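Ketoacyl_synth_N domain-containing protein (Photorhabdus luminescens subsp. laumondii, PDB 6SMO) probably works in lipid or polyketide metabolism as a ketoacyl synthase-like protein of the thiolase superfamily, and binds a poly-oxo dodecanal chain in an assembly with other proteins. Local coordinates at residues L62-S70 / N102-I110; G318-L329 / T349-F357. All coordinates share one frame; numbering follows the deposited sequence.

Overall arrangement
Contact 1 (62-70 with 102-110) and contact 2 (318-329 with 349-357) lie on opposite sides of the chain's centre, about 27 Å apart between centres and about 8 Å between nearest atoms. They follow one another along the chain, contact 1 closing before contact 2 opens. Contact 1 falls in the N-terminal ketoacyl synthase region, where the loop after strand 96-101 meets the start of helix 68-84 close to the pocket of the bound poly-oxo chain. Contact 2 packs helix 319-329 on strand 351-356. Both strands belong to the mixed sheet, so the same scaffold carries a loop near the ligand on one side and a plain helix-on-sheet layer on the other.

Contact 1. Residues L62-S70 / N102-I110; sequences LRRKIDEFS and NCFGGWQHI
Asp67 and His109 bring the two backbones closest, their CA atoms 5.1 Å apart. A type I turn from Arg63 to Ile66 leads into the helix that Asp67 N-caps, while the opposing segment is the loop following strand 96-101. The carboxylate of Asp67 serves both sides: OD1 accepts from His109 N at 2.8 Å, the donor almost end-on to the C-O bond but with a bent N-H angle of 130°, whereas OD2 takes a weak capping bond from Phe69 N. The Gly106 backbone runs close beside the carboxylate, its CA next to CG and OD2 of Asp67. With CG anti to the backbone N (chi1 -156°), the imidazole of His109 reaches to the Arg63-Ile66 turn, and its NE2 donates to Arg64 O at 2.8 Å. This bond is fairly straight (162°), with Arg64 O in the imidazole plane but the donor tilted out of the carbonyl plane, and it helps fix the ring's rotation; CD2 rests 3.2 Å from Ile66 O. The Asn102 amide lies over one face of the Phe69 ring, almost parallel to it, with OD1 3.5 Å from Phe69 CE2. Asn102 ND2 bonds to Ser186 O, which holds the amide in place, and Gly105 O lies over the Phe69 ring 3.5 Å from CD1. Arg64 and Lys65 form salt bridges with acidic side chains of another protein chain, and Lys65 NZ also bonds to Tyr128 OH. Trp107 packs edge-to-face on Trp133, which lines the ligand pocket. An aspartate N-cap thus ties helix 68-84 to a loop beside that pocket in the ketoacyl synthase N-terminal region.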
loop_
_atom_site.group_PDB
_atom_site.type_symbol
_atom_site.label_atom_id
_atom_site.label_comp_id
_atom_site.label_asym_id
_atom_site.label_seq_id
_atom_site.Cartn_x
_atom_site.Cartn_y
_atom_site.Cartn_z
ATOM N N LEU C 62 -15.518 -6.191 -14.518
ATOM C CA LEU C 62 -14.298 -5.900 -13.715
ATOM C C LEU C 62 -13.468 -4.799 -14.389
ATOM O O LEU C 62 -12.964 -3.925 -13.660
ATOM C CB LEU C 62 -13.478 -7.186 -13.557
ATOM C CG LEU C 62 -12.138 -7.040 -12.835
ATOM C CD1 LEU C 62 -12.319 -6.445 -11.447
ATOM C CD2 LEU C 62 -11.423 -8.379 -12.745
ATOM N N ARG C 63 -13.316 -4.850 -15.717
ATOM C CA ARG C 63 -12.457 -3.911 -16.491
ATOM C C ARG C 63 -12.997 -2.481 -16.362
ATOM O O ARG C 63 -12.178 -1.540 -16.349
ATOM C CB ARG C 63 -12.377 -4.311 -17.968
ATOM C CG ARG C 63 -11.173 -3.714 -18.681
ATOM C CD ARG C 63 -11.216 -3.827 -20.192
ATOM N NE ARG C 63 -9.874 -3.709 -20.746
ATOM C CZ ARG C 63 -9.163 -2.584 -20.812
ATOM N NH1 ARG C 63 -7.946 -2.608 -21.332
ATOM N NH2 ARG C 63 -9.657 -1.440 -20.366
ATOM N N ARG C 64 -14.324 -2.339 -16.274
ATOM C CA ARG C 64 -15.050 -1.046 -16.139
ATOM C C ARG C 64 -14.531 -0.264 -14.923
ATOM O O ARG C 64 -14.444 0.975 -15.022
ATOM C CB ARG C 64 -16.555 -1.296 -15.980
ATOM C CG ARG C 64 -17.442 -0.217 -16.584
ATOM C CD ARG C 64 -18.745 -0.051 -15.823
ATOM N NE ARG C 64 -18.588 0.863 -14.699
ATOM C CZ ARG C 64 -18.531 2.191 -14.796
ATOM N NH1 ARG C 64 -18.378 2.924 -13.706
ATOM N NH2 ARG C 64 -18.620 2.787 -15.974
ATOM N N LYS C 65 -14.196 -0.965 -13.832
ATOM C CA LYS C 65 -14.016 -0.381 -12.473
ATOM C C LYS C 65 -12.544 -0.412 -12.030
ATOM O O LYS C 65 -12.302 -0.137 -10.837
ATOM C CB LYS C 65 -14.903 -1.122 -11.464
ATOM C CG LYS C 65 -14.685 -2.628 -11.361
ATOM C CD LYS C 65 -15.655 -3.319 -10.425
ATOM C CE LYS C 65 -16.994 -3.603 -11.072
ATOM N NZ LYS C 65 -18.051 -3.864 -10.066
ATOM N N ILE C 66 -11.600 -0.707 -12.933
ATOM C CA ILE C 66 -10.135 -0.743 -12.621
ATOM C C ILE C 66 -9.368 0.130 -13.623
ATOM O O ILE C 66 -9.822 0.254 -14.778
ATOM C CB ILE C 66 -9.595 -2.189 -12.591
ATOM C CG1 ILE C 66 -9.661 -2.865 -13.965
ATOM C CG2 ILE C 66 -10.312 -2.998 -11.519
ATOM C CD1 ILE C 66 -9.038 -4.242 -14.013
ATOM N N ASP C 67 -8.240 0.696 -13.180
ATOM C CA ASP C 67 -7.311 1.518 -14.002
ATOM C C ASP C 67 -6.442 0.581 -14.852
ATOM O O ASP C 67 -6.394 -0.624 -14.539
ATOM C CB ASP C 67 -6.455 2.429 -13.119
ATOM C CG ASP C 67 -5.680 3.482 -13.893
ATOM O OD1 ASP C 67 -6.249 4.560 -14.143
ATOM O OD2 ASP C 67 -4.518 3.207 -14.252
ATOM N N GLU C 68 -5.777 1.125 -15.878
ATOM C CA GLU C 68 -4.979 0.364 -16.879
ATOM C C GLU C 68 -3.754 -0.293 -16.226
ATOM O O GLU C 68 -3.304 -1.325 -16.762
ATOM C CB GLU C 68 -4.557 1.281 -18.031
ATOM C CG GLU C 68 -5.706 1.678 -18.943
ATOM C CD GLU C 68 -6.374 0.521 -19.666
ATOM O OE1 GLU C 68 -5.648 -0.347 -20.194
ATOM O OE2 GLU C 68 -7.621 0.484 -19.691
ATOM N N PHE C 69 -3.226 0.262 -15.129
ATOM C CA PHE C 69 -2.034 -0.281 -14.420
ATOM C C PHE C 69 -2.399 -1.625 -13.774
ATOM O O PHE C 69 -1.537 -2.523 -13.738
ATOM C CB PHE C 69 -1.466 0.729 -13.415
ATOM C CG PHE C 69 -1.989 0.620 -12.004
ATOM C CD1 PHE C 69 -3.140 1.290 -11.620
ATOM C CD2 PHE C 69 -1.316 -0.133 -11.052
ATOM C CE1 PHE C 69 -3.616 1.198 -10.320
ATOM C CE2 PHE C 69 -1.794 -0.225 -9.752
ATOM C CZ PHE C 69 -2.942 0.441 -9.389
ATOM N N SER C 70 -3.640 -1.759 -13.288
ATOM C CA SER C 70 -4.206 -3.022 -12.746
ATOM C C SER C 70 -4.471 -4.009 -13.891
ATOM O O SER C 70 -4.270 -5.221 -13.678
ATOM C CB SER C 70 -5.450 -2.769 -11.930
ATOM O OG SER C 70 -5.128 -2.135 -10.701
ATOM N N ASN C 102 4.369 -0.299 -7.460
ATOM C CA ASN C 102 3.656 0.746 -8.243
ATOM C C ASN C 102 3.829 2.103 -7.554
ATOM O O ASN C 102 3.541 2.187 -6.345
ATOM C CB ASN C 102 2.177 0.404 -8.426
ATOM C CG ASN C 102 1.435 1.448 -9.233
ATOM O OD1 ASN C 102 0.563 2.137 -8.709
ATOM N ND2 ASN C 102 1.788 1.586 -10.500
ATOM N N CYS C 103 4.254 3.120 -8.311
ATOM C CA CYS C 103 4.655 4.462 -7.810
ATOM C C CYS C 103 3.572 5.510 -8.112
ATOM O O CYS C 103 3.189 6.237 -7.174
ATOM C CB CYS C 103 5.984 4.887 -8.424
ATOM S SG CYS C 103 7.334 3.725 -8.091
ATOM N N PHE C 104 3.099 5.582 -9.362
ATOM C CA PHE C 104 2.262 6.696 -9.891
ATOM C C PHE C 104 0.763 6.421 -9.706
ATOM O O PHE C 104 -0.027 7.372 -9.879
ATOM C CB PHE C 104 2.590 6.964 -11.362
ATOM C CG PHE C 104 3.827 7.800 -11.574
ATOM C CD1 PHE C 104 3.780 9.179 -11.435
ATOM C CD2 PHE C 104 5.038 7.209 -11.899
ATOM C CE1 PHE C 104 4.917 9.950 -11.625
ATOM C CE2 PHE C 104 6.174 7.982 -12.087
ATOM C CZ PHE C 104 6.112 9.350 -11.950
ATOM N N GLY C 105 0.377 5.186 -9.374
ATOM C CA GLY C 105 -1.031 4.810 -9.134
ATOM C C GLY C 105 -1.802 4.656 -10.435
ATOM O O GLY C 105 -1.207 4.169 -11.418
ATOM N N GLY C 106 -3.077 5.059 -10.443
ATOM C CA GLY C 106 -3.988 4.929 -11.598
ATOM C C GLY C 106 -4.794 6.194 -11.838
ATOM O O GLY C 106 -5.981 6.221 -11.456
ATOM N N TRP C 107 -4.179 7.197 -12.472
ATOM C CA TRP C 107 -4.779 8.536 -12.725
ATOM C C TRP C 107 -5.743 8.488 -13.918
ATOM O O TRP C 107 -6.686 9.302 -13.931
ATOM C CB TRP C 107 -3.685 9.593 -12.927
ATOM C CG TRP C 107 -3.215 10.204 -11.644
ATOM C CD1 TRP C 107 -2.050 9.945 -10.980
ATOM C CD2 TRP C 107 -3.925 11.169 -10.848
ATOM N NE1 TRP C 107 -1.980 10.693 -9.835
ATOM C CE2 TRP C 107 -3.116 11.452 -9.727
ATOM C CE3 TRP C 107 -5.154 11.826 -10.978
ATOM C CZ2 TRP C 107 -3.503 12.361 -8.743
ATOM C CZ3 TRP C 107 -5.536 12.724 -10.005
ATOM C CH2 TRP C 107 -4.719 12.987 -8.903
ATOM N N GLN C 108 -5.519 7.577 -14.871
ATOM C CA GLN C 108 -6.309 7.460 -16.129
ATOM C C GLN C 108 -7.800 7.285 -15.804
ATOM O O GLN C 108 -8.628 7.830 -16.560
ATOM C CB GLN C 108 -5.798 6.296 -16.983
ATOM C CG GLN C 108 -6.577 6.082 -18.276
ATOM C CD GLN C 108 -6.597 7.311 -19.152
ATOM O OE1 GLN C 108 -5.558 7.813 -19.576
ATOM N NE2 GLN C 108 -7.791 7.806 -19.436
ATOM N N HIS C 109 -8.124 6.561 -14.726
ATOM C CA HIS C 109 -9.510 6.161 -14.357
ATOM C C HIS C 109 -10.238 7.286 -13.607
ATOM O O HIS C 109 -11.485 7.263 -13.615
ATOM C CB HIS C 109 -9.496 4.865 -13.529
ATOM C CG HIS C 109 -10.769 4.090 -13.603
ATOM N ND1 HIS C 109 -11.809 4.284 -12.715
ATOM C CD2 HIS C 109 -11.173 3.120 -14.453
ATOM C CE1 HIS C 109 -12.799 3.468 -13.016
ATOM N NE2 HIS C 109 -12.432 2.744 -14.078
ATOM N N ILE C 110 -9.509 8.222 -12.982
ATOM C CA ILE C 110 -10.084 9.199 -12.004
ATOM C C ILE C 110 -9.862 10.657 -12.442
ATOM O O ILE C 110 -10.528 11.528 -11.854
ATOM C CB ILE C 110 -9.525 8.944 -10.588
ATOM C CG1 ILE C 110 -8.069 9.398 -10.440
ATOM C CG2 ILE C 110 -9.702 7.483 -10.198
ATOM C CD1 ILE C 110 -7.633 9.596 -9.006
#

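Contact 2. Residues G318-L329 / T349-F357; sequences GVIDSVLASSFL and TNQIIIQRF
Ile352 and Ile354 both place CG1 beside the backbone N (chi1 -60° and -52°), which points CG1 at helix 319-329, and a roughly extended chi2 then brings each CD1 methyl to it. Ile352 CD1 reaches Leu329 CG at 3.7 Å and also meets Phe328 CB, the Leu329 and Ile352 side chains passing alongside one another, pointing opposite ways. The CG2 branch of Ile352 touches Ala325 CB at 3.7 Å, a point of contact shared by both isoleucines, with Ile354 CD1 3.8 Å from it. Ile354 CD1 also abuts Ser322, whose hydroxyl donates to Gly318 O at 2.9 Å, while Ile354 CG2 lies 3.8 Å from Asp321 CB. At the helix start, the aliphatic part of Arg356 runs beside Gly318, with CD 3.7 Å from Gly318 N; its NE forms a salt bridge with Asp280. Leu329 CD2 meets the backbone of Thr349 and Asn350 at the far end. The interface is therefore largely apolar. Helix and strand run antiparallel (172°), their axes 9.0 Å apart, and strand 351-356 is flanked by strands 275-278 and 362-369. Such alpha-on-beta packing is consistent with the layered, thiolase-like fold expected of ketoacyl synthases.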
loop_
_atom_site.group_PDB
_atom_site.type_symbol
_atom_site.label_atom_id
_atom_site.label_comp_id
_atom_site.label_asym_id
_atom_site.label_seq_id
_atom_site.Cartn_x
_atom_site.Cartn_y
_atom_site.Cartn_z
ATOM N N GLY C 318 13.977 -2.903 -13.631
ATOM C CA GLY C 318 14.616 -3.790 -12.640
ATOM C C GLY C 318 13.872 -5.110 -12.517
ATOM O O GLY C 318 14.544 -6.152 -12.387
ATOM N N VAL C 319 12.535 -5.067 -12.556
ATOM C CA VAL C 319 11.645 -6.267 -12.515
ATOM C C VAL C 319 11.660 -6.935 -13.896
ATOM O O VAL C 319 11.871 -8.163 -13.949
ATOM C CB VAL C 319 10.211 -5.902 -12.077
ATOM C CG1 VAL C 319 9.279 -7.104 -12.120
ATOM C CG2 VAL C 319 10.188 -5.262 -10.698
ATOM N N ILE C 320 11.476 -6.148 -14.959
ATOM C CA ILE C 320 11.476 -6.659 -16.362
ATOM C C ILE C 320 12.865 -7.214 -16.678
ATOM O O ILE C 320 12.949 -8.180 -17.431
ATOM C CB ILE C 320 11.008 -5.585 -17.363
ATOM C CG1 ILE C 320 10.844 -6.158 -18.771
ATOM C CG2 ILE C 320 11.923 -4.374 -17.352
ATOM C CD1 ILE C 320 9.834 -5.429 -19.612
ATOM N N ASP C 321 13.903 -6.615 -16.094
ATOM C CA ASP C 321 15.312 -7.080 -16.215
ATOM C C ASP C 321 15.430 -8.484 -15.604
ATOM O O ASP C 321 16.075 -9.346 -16.235
ATOM C CB ASP C 321 16.286 -6.101 -15.554
ATOM C CG ASP C 321 16.306 -4.719 -16.189
ATOM O OD1 ASP C 321 15.216 -4.198 -16.498
ATOM O OD2 ASP C 321 17.415 -4.174 -16.368
ATOM N N SER C 322 14.827 -8.694 -14.428
ATOM C CA SER C 322 14.798 -9.988 -13.691
ATOM C C SER C 322 13.986 -11.030 -14.473
ATOM O O SER C 322 14.332 -12.224 -14.388
ATOM C CB SER C 322 14.252 -9.811 -12.294
ATOM O OG SER C 322 15.064 -8.927 -11.537
ATOM N N VAL C 323 12.945 -10.590 -15.190
ATOM C CA VAL C 323 12.101 -11.447 -16.079
ATOM C C VAL C 323 12.971 -11.959 -17.234
ATOM O O VAL C 323 12.947 -13.180 -17.492
ATOM C CB VAL C 323 10.857 -10.683 -16.579
ATOM C CG1 VAL C 323 10.262 -11.295 -17.841
ATOM C CG2 VAL C 323 9.801 -10.576 -15.490
ATOM N N LEU C 324 13.712 -11.057 -17.890
ATOM C CA LEU C 324 14.656 -11.376 -18.999
ATOM C C LEU C 324 15.790 -12.269 -18.477
ATOM O O LEU C 324 16.083 -13.286 -19.135
ATOM C CB LEU C 324 15.208 -10.076 -19.598
ATOM C CG LEU C 324 14.499 -9.560 -20.851
ATOM C CD1 LEU C 324 12.991 -9.495 -20.660
ATOM C CD2 LEU C 324 15.040 -8.195 -21.247
ATOM N N ALA C 325 16.396 -11.899 -17.343
ATOM C CA ALA C 325 17.546 -12.600 -16.717
ATOM C C ALA C 325 17.172 -14.054 -16.403
ATOM O O ALA C 325 18.035 -14.934 -16.586
ATOM C CB ALA C 325 17.989 -11.866 -15.476
ATOM N N SER C 326 15.935 -14.289 -15.949
ATOM C CA SER C 326 15.373 -15.632 -15.645
ATOM C C SER C 326 15.264 -16.463 -16.931
ATOM O O SER C 326 15.560 -17.673 -16.873
ATOM C CB SER C 326 14.038 -15.521 -14.951
ATOM O OG SER C 326 14.173 -14.874 -13.694
ATOM N N SER C 327 14.856 -15.836 -18.039
ATOM C CA SER C 327 14.708 -16.470 -19.377
ATOM C C SER C 327 16.086 -16.844 -19.941
ATOM O O SER C 327 16.199 -17.934 -20.533
ATOM C CB SER C 327 13.951 -15.576 -20.329
ATOM O OG SER C 327 12.637 -15.326 -19.855
ATOM N N PHE C 328 17.086 -15.972 -19.764
ATOM C CA PHE C 328 18.485 -16.173 -20.230
ATOM C C PHE C 328 19.106 -17.383 -19.520
ATOM O O PHE C 328 19.745 -18.207 -20.203
ATOM C CB PHE C 328 19.331 -14.912 -20.012
ATOM C CG PHE C 328 19.248 -13.891 -21.120
ATOM C CD1 PHE C 328 19.747 -14.176 -22.383
ATOM C CD2 PHE C 328 18.689 -12.640 -20.901
ATOM C CE1 PHE C 328 19.676 -13.238 -23.404
ATOM C CE2 PHE C 328 18.620 -11.703 -21.922
ATOM C CZ PHE C 328 19.114 -12.004 -23.171
ATOM N N LEU C 329 18.914 -17.490 -18.199
ATOM C CA LEU C 329 19.541 -18.530 -17.334
ATOM C C LEU C 329 18.831 -19.882 -17.495
ATOM O O LEU C 329 19.411 -20.894 -17.055
ATOM C CB LEU C 329 19.502 -18.070 -15.872
ATOM C CG LEU C 329 20.459 -16.936 -15.509
ATOM C CD1 LEU C 329 20.096 -16.327 -14.163
ATOM C CD2 LEU C 329 21.903 -17.417 -15.500
ATOM N N THR C 349 26.807 -17.949 -19.154
ATOM C CA THR C 349 26.726 -17.315 -17.810
ATOM C C THR C 349 25.912 -18.224 -16.881
ATOM O O THR C 349 24.930 -18.823 -17.365
ATOM C CB THR C 349 26.114 -15.911 -17.897
ATOM O OG1 THR C 349 26.481 -15.320 -19.144
ATOM C CG2 THR C 349 26.557 -15.009 -16.766
ATOM N N ASN C 350 26.312 -18.324 -15.608
ATOM C CA ASN C 350 25.648 -19.171 -14.577
ATOM C C ASN C 350 25.075 -18.300 -13.448
ATOM O O ASN C 350 24.467 -18.877 -12.525
ATOM C CB ASN C 350 26.595 -20.246 -14.032
ATOM C CG ASN C 350 27.805 -19.689 -13.310
ATOM O OD1 ASN C 350 28.051 -18.484 -13.323
ATOM N ND2 ASN C 350 28.572 -20.560 -12.676
ATOM N N GLN C 351 25.263 -16.976 -13.510
ATOM C CA GLN C 351 24.719 -16.002 -12.523
ATOM C C GLN C 351 24.554 -14.631 -13.190
ATOM O O GLN C 351 25.533 -14.147 -13.787
ATOM C CB GLN C 351 25.638 -15.895 -11.305
ATOM C CG GLN C 351 25.027 -15.116 -10.147
ATOM C CD GLN C 351 25.921 -15.078 -8.932
ATOM O OE1 GLN C 351 27.145 -15.011 -9.036
ATOM N NE2 GLN C 351 25.311 -15.114 -7.759
ATOM N N ILE C 352 23.361 -14.036 -13.084
ATOM C CA ILE C 352 23.067 -12.639 -13.527
ATOM C C ILE C 352 22.649 -11.825 -12.298
ATOM O O ILE C 352 21.701 -12.244 -11.603
ATOM C CB ILE C 352 21.993 -12.611 -14.634
ATOM C CG1 ILE C 352 22.437 -13.400 -15.870
ATOM C CG2 ILE C 352 21.623 -11.176 -14.987
ATOM C CD1 ILE C 352 21.346 -13.614 -16.894
ATOM N N ILE C 353 23.344 -10.709 -12.048
ATOM C CA ILE C 353 23.076 -9.766 -10.921
ATOM C C ILE C 353 22.594 -8.438 -11.515
ATOM O O ILE C 353 23.332 -7.850 -12.328
ATOM C CB ILE C 353 24.331 -9.599 -10.040
ATOM C CG1 ILE C 353 24.688 -10.911 -9.335
ATOM C CG2 ILE C 353 24.160 -8.461 -9.042
ATOM C CD1 ILE C 353 26.139 -11.023 -8.946
ATOM N N ILE C 354 21.395 -7.999 -11.118
ATOM C CA ILE C 354 20.728 -6.758 -11.612
ATOM C C ILE C 354 20.775 -5.709 -10.497
ATOM O O ILE C 354 20.484 -6.070 -9.342
ATOM C CB ILE C 354 19.281 -7.059 -12.053
ATOM C CG1 ILE C 354 19.223 -8.229 -13.040
ATOM C CG2 ILE C 354 18.616 -5.813 -12.621
ATOM C CD1 ILE C 354 18.011 -9.106 -12.870
ATOM N N GLN C 355 21.126 -4.466 -10.841
ATOM C CA GLN C 355 21.188 -3.318 -9.897
ATOM C C GLN C 355 20.229 -2.220 -10.368
ATOM O O GLN C 355 20.136 -1.993 -11.592
ATOM C CB GLN C 355 22.612 -2.771 -9.792
ATOM C CG GLN C 355 22.815 -1.840 -8.604
ATOM C CD GLN C 355 24.212 -1.277 -8.533
ATOM O OE1 GLN C 355 24.922 -1.450 -7.545
ATOM N NE2 GLN C 355 24.621 -0.593 -9.590
ATOM N N ARG C 356 19.543 -1.581 -9.416
ATOM C CA ARG C 356 18.720 -0.360 -9.624
ATOM C C ARG C 356 18.906 0.568 -8.420
ATOM O O ARG C 356 19.216 0.061 -7.326
ATOM C CB ARG C 356 17.241 -0.717 -9.802
ATOM C CG ARG C 356 16.828 -0.984 -11.243
ATOM C CD ARG C 356 15.595 -0.190 -11.624
ATOM N NE ARG C 356 15.876 1.240 -11.686
ATOM C CZ ARG C 356 14.960 2.202 -11.782
ATOM N NH1 ARG C 356 15.340 3.468 -11.834
ATOM N NH2 ARG C 356 13.672 1.905 -11.820
ATOM N N PHE C 357 18.730 1.875 -8.621
ATOM C CA PHE C 357 18.732 2.887 -7.532
ATOM C C PHE C 357 17.877 4.094 -7.929
ATOM O O PHE C 357 17.657 4.328 -9.134
ATOM C CB PHE C 357 20.161 3.277 -7.140
ATOM C CG PHE C 357 21.156 3.441 -8.260
ATOM C CD1 PHE C 357 21.219 4.621 -8.987
ATOM C CD2 PHE C 357 22.072 2.441 -8.547
ATOM C CE1 PHE C 357 22.155 4.781 -9.998
ATOM C CE2 PHE C 357 23.006 2.603 -9.558
ATOM C CZ PHE C 357 23.045 3.772 -10.282
#